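PDB 5OET: glutathione synthetase-like effector 30 (Gpa-GSS30-apo) from Globodera pallida, which belongs to the eukaryotic glutathione synthetase family and is probably a nematode effector derived from the ATP-dependent ligase that joins gamma-glutamylcysteine to glycine. Local coordinates for residues A[47-51]-A[90-94]; A[53-57]-A[202-207]; A[122-126]-A[145-149]. All coordinates share one frame. Residue numbers count along the deposited sequence, not the author numbering.

Contact 1 of 3, residues A[47-51]-A[90-94]; sequences LLEQS and SLYPS
L91 pushes its side chain against the flank of helix 44-59, overlapping L47, Q50 and S51, one turn of that helix. It is a worked case of a leucine from a loop between strands filling the groove beside a helix turn: helix 44-59 packs here against the loop after strand 83-90 and against strand 454-459. Residues 47-51 are helical, with the bond S51 N to L47 O at 2.8 Å. Residues 90-94 link strand 83-90 to strand 94-96; L91 falls into helical backbone angles (-69/-39) between extended neighbours, which turns its side chain toward the helix. The closest CA pair is S51 and L91, 6.5 Å apart. With chi1 t and chi2 p, L91 sets CD1 3.5 Å from Q50 O and 3.8 Å from S51 N, while its CD2 meets L47 CD2 at 3.9 Å. L47 (m, t) reaches in from the side, and its CD2 also lies 4.4 Å from Y92 CE2, at the ring edge. Y92, chi1 m, brings its ring edge and hydroxyl end up to the tip of the Q50 side chain (m, t), whose NE2 is 4.2 Å from L91 CD2. Just 209 Å² is buried, but M207 of helix 196-210 closes over L91 and Y92. The result is a largely apolar helix-to-loop contact beside the mixed sheet of the glutathione synthetase-like fold, where H457 of strand 454-459 also meets L47.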
loop_
_atom_site.group_PDB
_atom_site.type_symbol
_atom_site.label_atom_id
_atom_site.label_comp_id
_atom_site.label_asym_id
_atom_site.label_seq_id
_atom_site.Cartn_x
_atom_site.Cartn_y
_atom_site.Cartn_z
ATOM N N LEU A 47 -20.617 -1.702 -11.428
ATOM C CA LEU A 47 -20.092 -2.561 -10.360
ATOM C C LEU A 47 -18.733 -3.158 -10.716
ATOM O O LEU A 47 -17.849 -3.232 -9.851
ATOM C CB LEU A 47 -21.063 -3.690 -10.001
ATOM C CG LEU A 47 -22.309 -3.236 -9.249
ATOM C CD1 LEU A 47 -23.356 -4.346 -9.166
ATOM C CD2 LEU A 47 -21.946 -2.743 -7.862
ATOM N N LEU A 48 -18.573 -3.577 -11.974
ATOM C CA LEU A 48 -17.291 -4.057 -12.459
ATOM C C LEU A 48 -16.237 -2.965 -12.316
ATOM O O LEU A 48 -15.163 -3.209 -11.769
ATOM C CB LEU A 48 -17.378 -4.543 -13.901
ATOM C CG LEU A 48 -16.003 -4.825 -14.541
ATOM C CD1 LEU A 48 -15.243 -5.913 -13.790
ATOM C CD2 LEU A 48 -16.144 -5.132 -16.008
ATOM N N GLU A 49 -16.547 -1.756 -12.785
ATOM C CA GLU A 49 -15.588 -0.631 -12.693
ATOM C C GLU A 49 -15.253 -0.273 -11.258
ATOM O O GLU A 49 -14.129 0.093 -10.979
ATOM C CB GLU A 49 -16.065 0.594 -13.465
ATOM C CG GLU A 49 -15.976 0.383 -14.969
ATOM C CD GLU A 49 -16.492 1.565 -15.809
ATOM O OE1 GLU A 49 -17.402 1.368 -16.664
ATOM O OE2 GLU A 49 -15.976 2.712 -15.647
ATOM N N GLN A 50 -16.206 -0.401 -10.348
ATOM C CA GLN A 50 -15.928 -0.158 -8.936
ATOM C C GLN A 50 -15.125 -1.287 -8.293
ATOM O O GLN A 50 -14.357 -1.043 -7.357
ATOM C CB GLN A 50 -17.232 0.060 -8.177
ATOM C CG GLN A 50 -17.924 1.368 -8.534
ATOM C CD GLN A 50 -19.272 1.563 -7.860
ATOM O OE1 GLN A 50 -19.858 2.630 -7.961
ATOM N NE2 GLN A 50 -19.777 0.535 -7.185
ATOM N N SER A 51 -15.319 -2.516 -8.768
ATOM C CA SER A 51 -14.469 -3.634 -8.365
ATOM C C SER A 51 -13.006 -3.386 -8.654
ATOM O O SER A 51 -12.166 -3.608 -7.792
ATOM C CB SER A 51 -14.854 -4.916 -9.100
ATOM O OG SER A 51 -15.931 -5.506 -8.439
ATOM N N SER A 90 -15.084 -7.626 0.238
ATOM C CA SER A 90 -16.425 -7.292 -0.173
ATOM C C SER A 90 -16.316 -5.889 -0.746
ATOM O O SER A 90 -15.487 -5.089 -0.269
ATOM C CB SER A 90 -17.379 -7.324 1.011
ATOM O OG SER A 90 -16.955 -6.405 1.993
ATOM N N LEU A 91 -17.121 -5.594 -1.766
ATOM C CA LEU A 91 -17.041 -4.308 -2.442
ATOM C C LEU A 91 -17.517 -3.173 -1.534
ATOM O O LEU A 91 -16.924 -2.076 -1.523
ATOM C CB LEU A 91 -17.866 -4.324 -3.725
ATOM C CG LEU A 91 -17.761 -3.106 -4.663
ATOM C CD1 LEU A 91 -16.344 -2.798 -5.089
ATOM C CD2 LEU A 91 -18.594 -3.329 -5.906
ATOM N N TYR A 92 -18.573 -3.450 -0.776
ATOM C CA TYR A 92 -19.200 -2.478 0.080
ATOM C C TYR A 92 -19.299 -3.069 1.465
ATOM O O TYR A 92 -19.269 -4.300 1.629
ATOM C CB TYR A 92 -20.596 -2.111 -0.456
ATOM C CG TYR A 92 -20.550 -1.216 -1.675
ATOM C CD1 TYR A 92 -20.174 0.118 -1.557
ATOM C CD2 TYR A 92 -20.854 -1.711 -2.952
ATOM C CE1 TYR A 92 -20.098 0.943 -2.666
ATOM C CE2 TYR A 92 -20.787 -0.886 -4.086
ATOM C CZ TYR A 92 -20.402 0.449 -3.933
ATOM O OH TYR A 92 -20.333 1.304 -5.015
ATOM N N PRO A 93 -19.406 -2.202 2.481
ATOM C CA PRO A 93 -19.497 -2.724 3.835
ATOM C C PRO A 93 -20.844 -3.393 4.044
ATOM O O PRO A 93 -21.846 -2.918 3.530
ATOM C CB PRO A 93 -19.303 -1.486 4.718
ATOM C CG PRO A 93 -19.575 -0.316 3.853
ATOM C CD PRO A 93 -19.421 -0.733 2.430
ATOM N N SER A 94 -20.848 -4.525 4.732
ATOM C CA SER A 94 -22.076 -5.296 4.954
ATOM C C SER A 94 -22.823 -4.664 6.119
ATOM O O SER A 94 -22.185 -4.190 7.061
ATOM C CB SER A 94 -21.758 -6.760 5.269
ATOM O OG SER A 94 -21.262 -7.439 4.117
#

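Contact 2 of 3, residues A[53-57]-A[202-207]; sequences DAKDW and RLHRRM
R202 opens the helical segment 202-207, which crosses helical segment 53-57 obliquely antiparallel: the N-to-C directions differ by 146° (signed crossing angle 146°) and the axes approach to 10.7 Å. That wide spacing is filled by large side chains, above all W57 (chi1 t, chi2 97°), whose indole reaches across the gap. R202 CB sits 3.9 Å from W57 CH2, and the R202 guanidinium turns one face to W57 CZ2. L203 marks the closest backbone approach, its CA 7.1 Å from that of A54. Its CA also lies over the six-membered ring of W57, 4.2 Å from the centroid and 16° off the normal, a CH-pi contact; with chi1 t and chi2 p, its CD1 meets W57 CE3 at 3.7 Å and A54 CB at 4.4 Å. R206 is extended through chi1, chi2 and chi3 (all t). Its CD passes 3.4 Å from W57 NE1, a face of its guanidinium lies against W57 CD1, and the group ends in a two-pronged salt bridge with D53 (chi1 t): NH1 to OD1 and NH2 to OD2, both 2.7 Å. M207, m at all three chi angles, curls inward, placing CE 3.9 Å from A54 CB and SD 3.6 Å from D53 OD1. The outer side faces the second subunit, where E270 of that subunit salt-bridges R206 and its H267 meets W57 edge-to-face. This is helix-helix packing with an apolar and aromatic centre and a bidentate Arg-Asp salt bridge, part of which also faces the dimer interface.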
loop_
_atom_site.group_PDB
_atom_site.type_symbol
_atom_site.label_atom_id
_atom_site.label_comp_id
_atom_site.label_asym_id
_atom_site.label_seq_id
_atom_site.Cartn_x
_atom_site.Cartn_y
_atom_site.Cartn_z
ATOM N N ASP A 53 -11.506 -0.552 -9.263
ATOM C CA ASP A 53 -11.128 0.572 -8.431
ATOM C C ASP A 53 -10.805 0.141 -7.017
ATOM O O ASP A 53 -9.794 0.546 -6.470
ATOM C CB ASP A 53 -12.246 1.623 -8.414
ATOM C CG ASP A 53 -12.063 2.664 -7.304
ATOM O OD1 ASP A 53 -12.275 2.337 -6.114
ATOM O OD2 ASP A 53 -11.707 3.826 -7.605
ATOM N N ALA A 54 -11.692 -0.632 -6.412
ATOM C CA ALA A 54 -11.481 -1.113 -5.041
ATOM C C ALA A 54 -10.208 -1.930 -4.976
ATOM O O ALA A 54 -9.349 -1.678 -4.141
ATOM C CB ALA A 54 -12.667 -1.955 -4.568
ATOM N N LYS A 55 -10.099 -2.889 -5.883
ATOM C CA LYS A 55 -8.924 -3.744 -5.981
ATOM C C LYS A 55 -7.642 -2.913 -6.181
ATOM O O LYS A 55 -6.662 -3.153 -5.504
ATOM C CB LYS A 55 -9.123 -4.831 -7.071
ATOM C CG LYS A 55 -7.976 -5.056 -8.043
ATOM C CD LYS A 55 -8.460 -5.443 -9.432
ATOM C CE LYS A 55 -7.800 -4.592 -10.523
ATOM N NZ LYS A 55 -6.333 -4.759 -10.628
ATOM N N ASP A 56 -7.650 -1.938 -7.084
ATOM C CA ASP A 56 -6.470 -1.094 -7.278
ATOM C C ASP A 56 -6.138 -0.195 -6.100
ATOM O O ASP A 56 -4.990 0.135 -5.907
ATOM C CB ASP A 56 -6.593 -0.261 -8.555
ATOM C CG ASP A 56 -6.399 -1.097 -9.820
ATOM O OD1 ASP A 56 -5.898 -2.239 -9.681
ATOM O OD2 ASP A 56 -6.753 -0.626 -10.938
ATOM N N TRP A 57 -7.126 0.196 -5.309
ATOM C CA TRP A 57 -6.862 0.883 -4.043
ATOM C C TRP A 57 -6.171 -0.052 -3.030
ATOM O O TRP A 57 -5.245 0.378 -2.327
ATOM C CB TRP A 57 -8.148 1.436 -3.443
ATOM C CG TRP A 57 -7.934 2.422 -2.369
ATOM C CD1 TRP A 57 -7.951 3.777 -2.490
ATOM C CD2 TRP A 57 -7.695 2.148 -0.998
ATOM N NE1 TRP A 57 -7.705 4.373 -1.282
ATOM C CE2 TRP A 57 -7.553 3.393 -0.343
ATOM C CE3 TRP A 57 -7.574 0.970 -0.252
ATOM C CZ2 TRP A 57 -7.324 3.491 1.015
ATOM C CZ3 TRP A 57 -7.318 1.063 1.087
ATOM C CH2 TRP A 57 -7.194 2.316 1.716
ATOM N N ARG A 202 -10.732 1.967 5.864
ATOM C CA ARG A 202 -10.557 3.115 4.955
ATOM C C ARG A 202 -11.060 2.849 3.533
ATOM O O ARG A 202 -11.615 3.757 2.894
ATOM C CB ARG A 202 -9.082 3.597 4.899
ATOM C CG ARG A 202 -8.641 4.394 6.138
ATOM C CD ARG A 202 -7.338 5.167 5.934
ATOM N NE ARG A 202 -6.223 4.250 5.636
ATOM C CZ ARG A 202 -5.336 4.370 4.642
ATOM N NH1 ARG A 202 -5.344 5.435 3.811
ATOM N NH2 ARG A 202 -4.389 3.418 4.502
ATOM N N LEU A 203 -10.837 1.633 3.037
ATOM C CA LEU A 203 -11.295 1.255 1.697
ATOM C C LEU A 203 -12.793 1.456 1.562
ATOM O O LEU A 203 -13.255 2.082 0.620
ATOM C CB LEU A 203 -10.960 -0.207 1.365
ATOM C CG LEU A 203 -11.422 -0.716 -0.012
ATOM C CD1 LEU A 203 -11.074 0.259 -1.133
ATOM C CD2 LEU A 203 -10.839 -2.091 -0.285
ATOM N N HIS A 204 -13.528 0.909 2.522
ATOM C CA HIS A 204 -14.978 0.916 2.481
ATOM C C HIS A 204 -15.589 2.262 2.786
ATOM O O HIS A 204 -16.655 2.556 2.271
ATOM C CB HIS A 204 -15.549 -0.144 3.418
ATOM C CG HIS A 204 -15.446 -1.529 2.886
ATOM N ND1 HIS A 204 -15.704 -2.640 3.656
ATOM C CD2 HIS A 204 -15.121 -1.989 1.657
ATOM C CE1 HIS A 204 -15.548 -3.726 2.919
ATOM N NE2 HIS A 204 -15.189 -3.357 1.702
ATOM N N ARG A 205 -14.943 3.079 3.616
ATOM C CA ARG A 205 -15.431 4.446 3.838
ATOM C C ARG A 205 -15.354 5.242 2.525
ATOM O O ARG A 205 -16.210 6.065 2.231
ATOM C CB ARG A 205 -14.644 5.137 4.942
ATOM C CG ARG A 205 -15.257 6.451 5.433
ATOM C CD ARG A 205 -14.338 7.225 6.391
ATOM N NE ARG A 205 -13.718 6.326 7.376
ATOM C CZ ARG A 205 -14.259 5.945 8.531
ATOM N NH1 ARG A 205 -15.459 6.388 8.929
ATOM N NH2 ARG A 205 -13.588 5.098 9.308
ATOM N N ARG A 206 -14.329 4.940 1.739
ATOM C CA ARG A 206 -14.090 5.574 0.469
ATOM C C ARG A 206 -15.119 5.146 -0.582
ATOM O O ARG A 206 -15.658 5.996 -1.274
ATOM C CB ARG A 206 -12.656 5.268 0.012
ATOM C CG ARG A 206 -12.213 5.989 -1.248
ATOM C CD ARG A 206 -10.857 5.480 -1.730
ATOM N NE ARG A 206 -10.755 5.720 -3.173
ATOM C CZ ARG A 206 -11.115 4.866 -4.139
ATOM N NH1 ARG A 206 -11.564 3.630 -3.872
ATOM N NH2 ARG A 206 -10.987 5.252 -5.402
ATOM N N MET A 207 -15.388 3.848 -0.697
ATOM C CA MET A 207 -16.392 3.341 -1.651
ATOM C C MET A 207 -17.786 3.904 -1.384
ATOM O O MET A 207 -18.482 4.361 -2.299
ATOM C CB MET A 207 -16.507 1.809 -1.605
ATOM C CG MET A 207 -15.237 1.031 -1.865
ATOM S SD MET A 207 -14.407 1.566 -3.360
ATOM C CE MET A 207 -15.459 0.814 -4.602
#

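Contact 3 of 3, residues A[122-126]-A[145-149]; sequences YEFLK and VKRLD
Y122 starts the short helical segment 122-126 and supplies most of its contact with helical segment 145-149, illustrating how one long aromatic side chain can bridge helices too widely spaced for close interdigitation. The axes come no nearer than 12.5 Å, and the N-to-C directions differ by 161° (signed crossing angle -161°), close to antiparallel. In register, the CA of Y122 faces that of L148 at 9.2 Å, and the CA of K126 faces that of V145 at 7.9 Å. With chi1 t, the Y122 ring spans the gap: L148, chi1 m and chi2 p, lays CD2 3.6 Å from Y122 CE1, and V145, chi1 t, sets CG1 3.6 Å from Y122 OH, which also approaches L148 CB to 3.4 Å. The hydroxyl donates a hydrogen bond to D149 OD1 at 3.1 Å, with OD1 at the ring edge, near its plane. This is a near-antiparallel pairing of helices 122-127 and 141-150 at the surface of the glutathione synthetase-like fold, with I342 of helix 342-345 touching both Y122 and L148 and so joining the pair to the rest of the chain. E123, next in sequence, serves its own helix: its OE1 forms a salt bridge with K126 NZ, 3.2 Å away. F124 and L125 point to other neighbours: F124 meets F364 edge-to-face, and L125 packs on M351. K126, one turn after Y122 and bonded to it through N to O at 2.9 Å, points toward the second helix with chi1 m and chi2 t, and its CE lies 4.2 Å from V145 CG1.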
loop_
_atom_site.group_PDB
_atom_site.type_symbol
_atom_site.label_atom_id
_atom_site.label_comp_id
_atom_site.label_asym_id
_atom_site.label_seq_id
_atom_site.Cartn_x
_atom_site.Cartn_y
_atom_site.Cartn_z
ATOM N N TYR A 122 -2.817 -21.560 36.924
ATOM C CA TYR A 122 -2.420 -22.809 36.257
ATOM C C TYR A 122 -3.170 -24.052 36.770
ATOM O O TYR A 122 -3.581 -24.912 35.978
ATOM C CB TYR A 122 -0.908 -23.046 36.390
ATOM C CG TYR A 122 -0.354 -24.185 35.538
ATOM C CD1 TYR A 122 -0.772 -24.376 34.214
ATOM C CD2 TYR A 122 0.615 -25.042 36.031
ATOM C CE1 TYR A 122 -0.261 -25.396 33.426
ATOM C CE2 TYR A 122 1.143 -26.065 35.242
ATOM C CZ TYR A 122 0.698 -26.235 33.938
ATOM O OH TYR A 122 1.189 -27.233 33.125
ATOM N N GLU A 123 -3.333 -24.158 38.084
ATOM C CA GLU A 123 -4.114 -25.266 38.611
ATOM C C GLU A 123 -5.582 -25.269 38.099
ATOM O O GLU A 123 -6.115 -26.348 37.847
ATOM C CB GLU A 123 -3.954 -25.412 40.137
ATOM C CG GLU A 123 -3.015 -26.564 40.529
ATOM C CD GLU A 123 -3.660 -27.949 40.305
ATOM O OE1 GLU A 123 -3.208 -28.690 39.395
ATOM O OE2 GLU A 123 -4.645 -28.283 41.022
ATOM N N PHE A 124 -6.200 -24.103 37.891
ATOM C CA PHE A 124 -7.548 -24.057 37.330
ATOM C C PHE A 124 -7.586 -24.613 35.914
ATOM O O PHE A 124 -8.458 -25.431 35.585
ATOM C CB PHE A 124 -8.141 -22.642 37.337
ATOM C CG PHE A 124 -9.479 -22.563 36.665
ATOM C CD1 PHE A 124 -10.597 -23.152 37.248
ATOM C CD2 PHE A 124 -9.616 -21.954 35.421
ATOM C CE1 PHE A 124 -11.840 -23.109 36.620
ATOM C CE2 PHE A 124 -10.855 -21.905 34.788
ATOM C CZ PHE A 124 -11.974 -22.481 35.390
ATOM N N LEU A 125 -6.649 -24.152 35.089
ATOM C CA LEU A 125 -6.544 -24.596 33.699
ATOM C C LEU A 125 -6.328 -26.103 33.627
ATOM O O LEU A 125 -7.038 -26.779 32.893
ATOM C CB LEU A 125 -5.409 -23.866 32.969
ATOM C CG LEU A 125 -5.516 -22.350 32.757
ATOM C CD1 LEU A 125 -4.456 -21.856 31.780
ATOM C CD2 LEU A 125 -6.889 -21.971 32.243
ATOM N N LYS A 126 -5.376 -26.621 34.412
ATOM C CA LYS A 126 -5.141 -28.071 34.517
ATOM C C LYS A 126 -6.400 -28.819 34.928
ATOM O O LYS A 126 -6.723 -29.842 34.341
ATOM C CB LYS A 126 -3.996 -28.398 35.491
ATOM C CG LYS A 126 -2.596 -28.280 34.881
ATOM C CD LYS A 126 -1.473 -28.606 35.875
ATOM C CE LYS A 126 -1.211 -30.102 36.042
ATOM N NZ LYS A 126 -1.710 -30.688 37.327
ATOM N N VAL A 145 1.197 -29.146 28.722
ATOM C CA VAL A 145 1.301 -29.278 30.186
ATOM C C VAL A 145 2.692 -29.779 30.596
ATOM O O VAL A 145 3.312 -29.197 31.473
ATOM C CB VAL A 145 0.193 -30.196 30.764
ATOM C CG1 VAL A 145 0.493 -30.622 32.203
ATOM C CG2 VAL A 145 -1.152 -29.488 30.692
ATOM N N LYS A 146 3.156 -30.855 29.962
ATOM C CA LYS A 146 4.511 -31.405 30.178
ATOM C C LYS A 146 5.573 -30.290 30.167
ATOM O O LYS A 146 6.415 -30.238 31.051
ATOM C CB LYS A 146 4.795 -32.507 29.130
ATOM C CG LYS A 146 6.245 -32.886 28.836
ATOM C CD LYS A 146 6.985 -33.471 30.028
ATOM C CE LYS A 146 8.478 -33.599 29.698
ATOM N NZ LYS A 146 9.309 -34.202 30.786
ATOM N N ARG A 147 5.497 -29.392 29.186
ATOM C CA ARG A 147 6.433 -28.270 29.069
ATOM C C ARG A 147 6.315 -27.268 30.225
ATOM O O ARG A 147 7.285 -27.035 30.943
ATOM C CB ARG A 147 6.217 -27.529 27.755
ATOM C CG ARG A 147 6.498 -28.344 26.510
ATOM C CD ARG A 147 7.954 -28.264 26.112
ATOM N NE ARG A 147 8.143 -28.845 24.785
ATOM C CZ ARG A 147 9.278 -28.816 24.089
ATOM N NH1 ARG A 147 10.376 -28.241 24.582
ATOM N NH2 ARG A 147 9.309 -29.364 22.880
ATOM N N LEU A 148 5.128 -26.688 30.400
ATOM C CA LEU A 148 4.867 -25.687 31.455
ATOM C C LEU A 148 5.303 -26.156 32.859
ATOM O O LEU A 148 5.722 -25.351 33.692
ATOM C CB LEU A 148 3.376 -25.301 31.461
ATOM C CG LEU A 148 2.895 -24.136 30.588
ATOM C CD1 LEU A 148 3.523 -24.131 29.214
ATOM C CD2 LEU A 148 1.387 -24.172 30.447
ATOM N N ASP A 149 5.209 -27.472 33.087
ATOM C CA ASP A 149 5.653 -28.127 34.331
ATOM C C ASP A 149 7.184 -28.048 34.555
ATOM O O ASP A 149 7.633 -27.974 35.698
ATOM C CB ASP A 149 5.190 -29.613 34.390
ATOM C CG ASP A 149 3.735 -29.803 34.909
ATOM O OD1 ASP A 149 2.971 -28.829 35.097
ATOM O OD2 ASP A 149 3.355 -30.974 35.134
#

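How the contacts relate
Contacts 1 and 2 form one neighbourhood, their centres 8 Å apart, because both use helix 44-59. Their segments alternate along the chain, and H204 NE2 of contact 2 probably hydrogen-bonds S90 O of contact 1 at 2.6 Å. Contact 3 lies on the opposite side of the chain's centre, about 48 Å and 46 Å from contacts 1 and 2 between centres; it follows contact 1 and is nested in the loop closed by contact 2. Contact 2 faces the second subunit through D53, W57 and R206, whereas 47-51 reaches it through E49. Helix 44-59 thus ties the loop after strand 83-90, helix 196-210 and the dimer interface together; contact 3 is a separate surface helix pair.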